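Local coordinates for histidine triad (HIT) protein (Marinobacter aquaeolei, PDB 3OHE) that is probably a hydrolase of the histidine triad family and binds calcium ions in the crystal, at residues Phe60-Leu65 with Leu90-Ile95; Ala64-Met69 with Met78-Leu83. All blocks are in the same frame, centred on the assembly; numbering follows the deposited sequence. Where two conformers were deposited one is given.

Contact 1: residues Phe60-Leu65 with Leu90-Ile95; sequences FESSAL and LHLHHI
Ser62 and Leu65 of helix 52-72 meet His94 in the histidine triad motif, carried by strand 92-97 and the residues leading into it: Gln89-Leu90-His91-Leu92-His93-His94-Ile95 fits the pattern with Gln89 probably in the place of the first histidine and His94 in a place that is usually hydrophobic. His94 thus faces the helix and needs polar partners there. Ser62 OG lies 2.8 Å from His94 NE2, near the ring plane at its edge, in a hydrogen bond that either partner could donate. Serine suits the spot because its short arm, with OG anti to the backbone N (chi1 177°), reaches the ring without pushing the helix off the sheet. Leu65 CD2 comes from above, 3.7 Å from the centroid of the His94 ring and 11° off the ring normal, a CH-pi contact over the face. In the conformer described here, one of two, Leu92 CD2 also packs on Ser62 OG, at 3.4 Å. The other ring nitrogen, ND1, donates a hydrogen bond to the carbonyl oxygen of Val35 on strand 34-39. A buried imidazole is thus held at both nitrogens and pressed on one face, which should fix its rotation and satisfy its polar atoms.

Contact 2: residues Ala64-Met69 with Met78-Leu83; sequences ALSEGM and MNVAAL
Met78, near the start of strand 77-82, lays its bent side chain against the helix turn of Ser66 and Met69. Both methionines are selenomethionine in the crystal, and Ser66 and Met78 each have two conformers, of which one is described. Met78 SE lies 3.9 Å from Ser66 O, and Met78 CE approaches Ser66 CA at 4.2 Å. The chain folds at both chi2 and chi3 (each -61°), and the two bends turn CE toward Met69 instead of letting the chain extend. Met69 SE meets Met78 CE at 4.2 Å, an apolar contact at about van der Waals distance. Long, flexible methionines suit this place, since they can shape themselves to the groove between a helix and a sheet.

Farther along the strand, Val80 CG2 touches Ser66 OG at 3.6 Å. That hydroxyl is not left without a partner beside the methyl: it is hydrogen-bonded to the carbonyl oxygen of Ser62, one turn earlier, so a small polar residue fits a buried helix face by returning its polarity to its own backbone. Val96 of strand 92-97 touches both Met69 and Met78.

On the other face of the strand, Asn79 ND2 donates to Met78 O at 2.9 Å, with the donor above the carbonyl plane, and also to Asn85 of the second subunit, while Asn79 OD1 accepts from Arg97. The second subunit contributes further: its Glu46 accepts from Met78 N, and one of its strands pairs antiparallel with Val80-Ala82, carrying the sheet across the dimer interface. The chemistry is therefore divided by face, with dispersion and a self-satisfied hydroxyl beneath the helix, and polar bonds on the far face and at the strand edge where the subunits join.

How the contacts relate
After strands 13-18, 22-27 and 34-39, the chain enters helix 52-72, and both contacts start from it, sharing Ala64 and Leu65. Contact 2 closes the shorter loop, in which the chain turns back after the helix and runs nearly antiparallel to it in strand 77-82. Contact 1 closes the wider loop around it, reaching strand 92-97, which runs almost parallel to the helix. Contact 2 is thus nested within contact 1. The two strands are antiparallel neighbours, joined by probable hydrogen bonds such as Ile95 N to Asn79 O, so together the contacts seat one helix lengthwise over two adjoining strands.

Contact 1: residues Phe60-Leu65 with Leu90-Ile95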
loop_
_atom_site.group_PDB
_atom_site.type_symbol
_atom_site.label_atom_id
_atom_site.label_comp_id
_atom_site.label_asym_id
_atom_site.label_seq_id
_atom_site.Cartn_x
_atom_site.Cartn_y
_atom_site.Cartn_z
ATOM N N PHE A 60 -5.665 6.510 -10.338
ATOM C CA PHE A 60 -6.687 6.070 -11.312
ATOM C C PHE A 60 -6.346 4.658 -11.812
ATOM O O PHE A 60 -7.206 3.763 -11.831
ATOM C CB PHE A 60 -6.791 7.049 -12.500
ATOM C CG PHE A 60 -7.586 6.507 -13.619
ATOM C CD1 PHE A 60 -8.956 6.465 -13.561
ATOM C CD2 PHE A 60 -6.953 5.897 -14.704
ATOM C CE1 PHE A 60 -9.687 5.908 -14.633
ATOM C CE2 PHE A 60 -7.672 5.328 -15.750
ATOM C CZ PHE A 60 -9.041 5.329 -15.685
ATOM N N GLU A 61 -5.104 4.469 -12.227
ATOM C CA GLU A 61 -4.683 3.182 -12.794
ATOM C C GLU A 61 -4.738 2.078 -11.746
ATOM O O GLU A 61 -5.192 0.958 -12.031
ATOM C CB GLU A 61 -3.277 3.280 -13.411
ATOM C CG GLU A 61 -3.274 4.223 -14.625
ATOM C CD GLU A 61 -1.943 4.288 -15.371
ATOM O OE1 GLU A 61 -1.020 3.598 -14.927
ATOM O OE2 GLU A 61 -1.840 5.021 -16.393
ATOM N N SER A 62 -4.258 2.352 -10.547
ATOM C CA SER A 62 -4.224 1.372 -9.466
ATOM C C SER A 62 -5.625 0.944 -9.063
ATOM O O SER A 62 -5.899 -0.251 -8.889
ATOM C CB SER A 62 -3.506 1.950 -8.262
ATOM O OG SER A 62 -3.512 1.048 -7.171
ATOM N N SER A 63 -6.521 1.922 -8.887
ATOM C CA SER A 63 -7.902 1.599 -8.527
ATOM C C SER A 63 -8.594 0.805 -9.616
ATOM O O SER A 63 -9.361 -0.135 -9.326
ATOM C CB SER A 63 -8.673 2.859 -8.207
ATOM O OG SER A 63 -8.314 3.304 -6.911
ATOM N N ALA A 64 -8.374 1.125 -10.882
ATOM C CA ALA A 64 -8.997 0.411 -12.000
ATOM C C ALA A 64 -8.425 -1.011 -12.076
ATOM O O ALA A 64 -9.154 -2.007 -12.241
ATOM C CB ALA A 64 -8.793 1.169 -13.330
ATOM N N LEU A 65 -7.103 -1.122 -11.966
ATOM C CA LEU A 65 -6.451 -2.439 -11.956
ATOM C C LEU A 65 -6.978 -3.307 -10.819
ATOM O O LEU A 65 -7.283 -4.500 -11.013
ATOM C CB LEU A 65 -4.938 -2.279 -11.842
ATOM C CG LEU A 65 -4.126 -3.575 -11.754
ATOM C CD1 LEU A 65 -4.225 -4.377 -13.080
ATOM C CD2 LEU A 65 -2.644 -3.249 -11.421
ATOM N N LEU A 90 10.155 3.272 -7.318
ATOM C CA LEU A 90 8.759 3.170 -6.905
ATOM C C LEU A 90 8.025 2.114 -7.753
ATOM O O LEU A 90 8.014 2.185 -8.984
ATOM C CB LEU A 90 8.051 4.504 -7.081
ATOM C CG LEU A 90 6.522 4.527 -6.861
ATOM C CD1 LEU A 90 6.163 4.104 -5.442
ATOM C CD2 LEU A 90 5.974 5.890 -7.220
ATOM N N HIS A 91 7.358 1.179 -7.051
ATOM C CA HIS A 91 6.534 0.195 -7.707
ATOM C C HIS A 91 5.404 -0.171 -6.754
ATOM O O HIS A 91 5.606 -0.257 -5.550
ATOM C CB HIS A 91 7.365 -0.998 -8.187
ATOM C CG HIS A 91 8.075 -1.749 -7.106
ATOM N ND1 HIS A 91 9.229 -1.288 -6.522
ATOM C CD2 HIS A 91 7.858 -2.981 -6.575
ATOM C CE1 HIS A 91 9.672 -2.194 -5.655
ATOM N NE2 HIS A 91 8.845 -3.223 -5.653
ATOM N N LEU A 92 4.229 -0.411 -7.327
ATOM C CA LEU A 92 3.027 -0.588 -6.530
ATOM C C LEU A 92 2.509 -2.010 -6.724
ATOM O O LEU A 92 2.132 -2.392 -7.838
ATOM C CB LEU A 92 2.012 0.499 -6.947
ATOM C CG LEU A 92 0.742 0.679 -6.145
ATOM C CD1 LEU A 92 1.116 1.070 -4.684
ATOM C CD2 LEU A 92 -0.197 1.742 -6.756
ATOM N N HIS A 93 2.513 -2.785 -5.644
ATOM C CA HIS A 93 2.034 -4.180 -5.622
ATOM C C HIS A 93 0.532 -4.249 -5.552
ATOM O O HIS A 93 -0.073 -3.532 -4.770
ATOM C CB HIS A 93 2.577 -4.897 -4.379
ATOM C CG HIS A 93 4.059 -4.966 -4.296
ATOM N ND1 HIS A 93 4.786 -5.883 -5.012
ATOM C CD2 HIS A 93 4.927 -4.274 -3.531
ATOM C CE1 HIS A 93 6.058 -5.726 -4.707
ATOM N NE2 HIS A 93 6.172 -4.757 -3.816
ATOM N N HIS A 94 -0.055 -5.145 -6.353
ATOM C CA HIS A 94 -1.492 -5.446 -6.339
ATOM C C HIS A 94 -1.643 -6.966 -6.282
ATOM O O HIS A 94 -1.310 -7.648 -7.254
ATOM C CB HIS A 94 -2.185 -4.905 -7.596
ATOM C CG HIS A 94 -2.006 -3.444 -7.813
ATOM N ND1 HIS A 94 -0.830 -2.894 -8.262
ATOM C CD2 HIS A 94 -2.845 -2.415 -7.602
ATOM C CE1 HIS A 94 -0.971 -1.578 -8.312
ATOM N NE2 HIS A 94 -2.185 -1.258 -7.923
ATOM N N ILE A 95 -2.082 -7.459 -5.128
ATOM C CA ILE A 95 -2.094 -8.912 -4.877
ATOM C C ILE A 95 -3.519 -9.340 -4.532
ATOM O O ILE A 95 -4.127 -8.795 -3.607
ATOM C CB ILE A 95 -1.141 -9.296 -3.748
ATOM C CG1 ILE A 95 0.257 -8.674 -3.968
ATOM C CG2 ILE A 95 -1.051 -10.831 -3.640
ATOM C CD1 ILE A 95 1.195 -8.794 -2.796
#

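Contact 2: residues Ala64-Met69 with Met78-Leu83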
loop_
_atom_site.group_PDB
_atom_site.type_symbol
_atom_site.label_atom_id
_atom_site.label_comp_id
_atom_site.label_asym_id
_atom_site.label_seq_id
_atom_site.Cartn_x
_atom_site.Cartn_y
_atom_site.Cartn_z
ATOM N N ALA A 64 -8.374 1.125 -10.882
ATOM C CA ALA A 64 -8.997 0.411 -12.000
ATOM C C ALA A 64 -8.425 -1.011 -12.076
ATOM O O ALA A 64 -9.154 -2.007 -12.241
ATOM C CB ALA A 64 -8.793 1.169 -13.330
ATOM N N LEU A 65 -7.103 -1.122 -11.966
ATOM C CA LEU A 65 -6.451 -2.439 -11.956
ATOM C C LEU A 65 -6.978 -3.307 -10.819
ATOM O O LEU A 65 -7.283 -4.500 -11.013
ATOM C CB LEU A 65 -4.938 -2.279 -11.842
ATOM C CG LEU A 65 -4.126 -3.575 -11.754
ATOM C CD1 LEU A 65 -4.225 -4.377 -13.080
ATOM C CD2 LEU A 65 -2.644 -3.249 -11.421
ATOM N N SER A 66 -7.059 -2.749 -9.621
ATOM C CA SER A 66 -7.467 -3.521 -8.431
ATOM C C SER A 66 -8.890 -4.042 -8.598
ATOM O O SER A 66 -9.141 -5.241 -8.438
ATOM C CB SER A 66 -7.422 -2.673 -7.154
ATOM O OG SER A 66 -6.113 -2.308 -6.808
ATOM N N GLU A 67 -9.832 -3.162 -8.920
ATOM C CA GLU A 67 -11.213 -3.596 -9.069
ATOM C C GLU A 67 -11.351 -4.653 -10.160
ATOM O O GLU A 67 -12.072 -5.651 -10.017
ATOM C CB GLU A 67 -12.125 -2.396 -9.338
ATOM C CG GLU A 67 -13.588 -2.785 -9.280
ATOM C CD GLU A 67 -14.578 -1.671 -9.287
ATOM O OE1 GLU A 67 -14.189 -0.494 -9.311
ATOM O OE2 GLU A 67 -15.797 -2.010 -9.272
ATOM N N GLY A 68 -10.660 -4.439 -11.263
ATOM C CA GLY A 68 -10.700 -5.385 -12.370
ATOM C C GLY A 68 -10.081 -6.734 -12.024
ATOM O O GLY A 68 -10.630 -7.780 -12.428
HETATM N N MSE A 69 -8.954 -6.749 -11.304
HETATM C CA MSE A 69 -8.352 -8.008 -10.873
HETATM C C MSE A 69 -9.245 -8.769 -9.918
HETATM O O MSE A 69 -9.316 -9.998 -9.960
HETATM C CB MSE A 69 -7.012 -7.738 -10.197
HETATM C CG MSE A 69 -5.889 -7.331 -11.094
HETATM SE SE MSE A 69 -4.211 -7.057 -10.182
HETATM C CE MSE A 69 -3.727 -8.909 -9.792
HETATM N N MSE A 78 -8.250 -7.465 -1.810
HETATM C CA MSE A 78 -7.013 -6.957 -2.391
HETATM C C MSE A 78 -6.020 -6.543 -1.355
HETATM O O MSE A 78 -6.384 -6.088 -0.271
HETATM C CB MSE A 78 -7.273 -5.737 -3.290
HETATM C CG MSE A 78 -8.045 -6.066 -4.528
HETATM SE SE MSE A 78 -7.176 -7.340 -5.736
HETATM C CE MSE A 78 -5.551 -6.507 -6.238
ATOM N N ASN A 79 -4.750 -6.696 -1.704
ATOM C CA ASN A 79 -3.655 -6.090 -0.923
ATOM C C ASN A 79 -2.855 -5.199 -1.892
ATOM O O ASN A 79 -2.420 -5.671 -2.950
ATOM C CB ASN A 79 -2.742 -7.138 -0.326
ATOM C CG ASN A 79 -3.340 -7.980 0.808
ATOM O OD1 ASN A 79 -2.606 -8.864 1.291
ATOM N ND2 ASN A 79 -4.566 -7.734 1.250
ATOM N N VAL A 80 -2.712 -3.922 -1.546
ATOM C CA VAL A 80 -2.025 -2.947 -2.365
ATOM C C VAL A 80 -0.960 -2.305 -1.498
ATOM O O VAL A 80 -1.216 -1.927 -0.349
ATOM C CB VAL A 80 -3.000 -1.895 -2.938
ATOM C CG1 VAL A 80 -2.260 -0.868 -3.830
ATOM C CG2 VAL A 80 -4.084 -2.582 -3.800
ATOM N N ALA A 81 0.271 -2.198 -2.017
ATOM C CA ALA A 81 1.389 -1.735 -1.183
ATOM C C ALA A 81 2.510 -1.134 -1.991
ATOM O O ALA A 81 2.833 -1.619 -3.073
ATOM C CB ALA A 81 1.972 -2.881 -0.300
ATOM N N ALA A 82 3.153 -0.107 -1.427
ATOM C CA ALA A 82 4.404 0.458 -1.945
ATOM C C ALA A 82 5.389 0.291 -0.767
ATOM O O ALA A 82 5.228 0.936 0.270
ATOM C CB ALA A 82 4.215 1.956 -2.333
ATOM N N LEU A 83 6.378 -0.598 -0.922
ATOM C CA LEU A 83 7.314 -0.978 0.122
ATOM C C LEU A 83 8.722 -0.490 -0.324
ATOM O O LEU A 83 9.155 0.590 0.096
ATOM C CB LEU A 83 7.205 -2.480 0.374
ATOM C CG LEU A 83 5.820 -2.972 0.736
ATOM C CD1 LEU A 83 5.801 -4.486 0.857
ATOM C CD2 LEU A 83 5.263 -2.280 1.981
#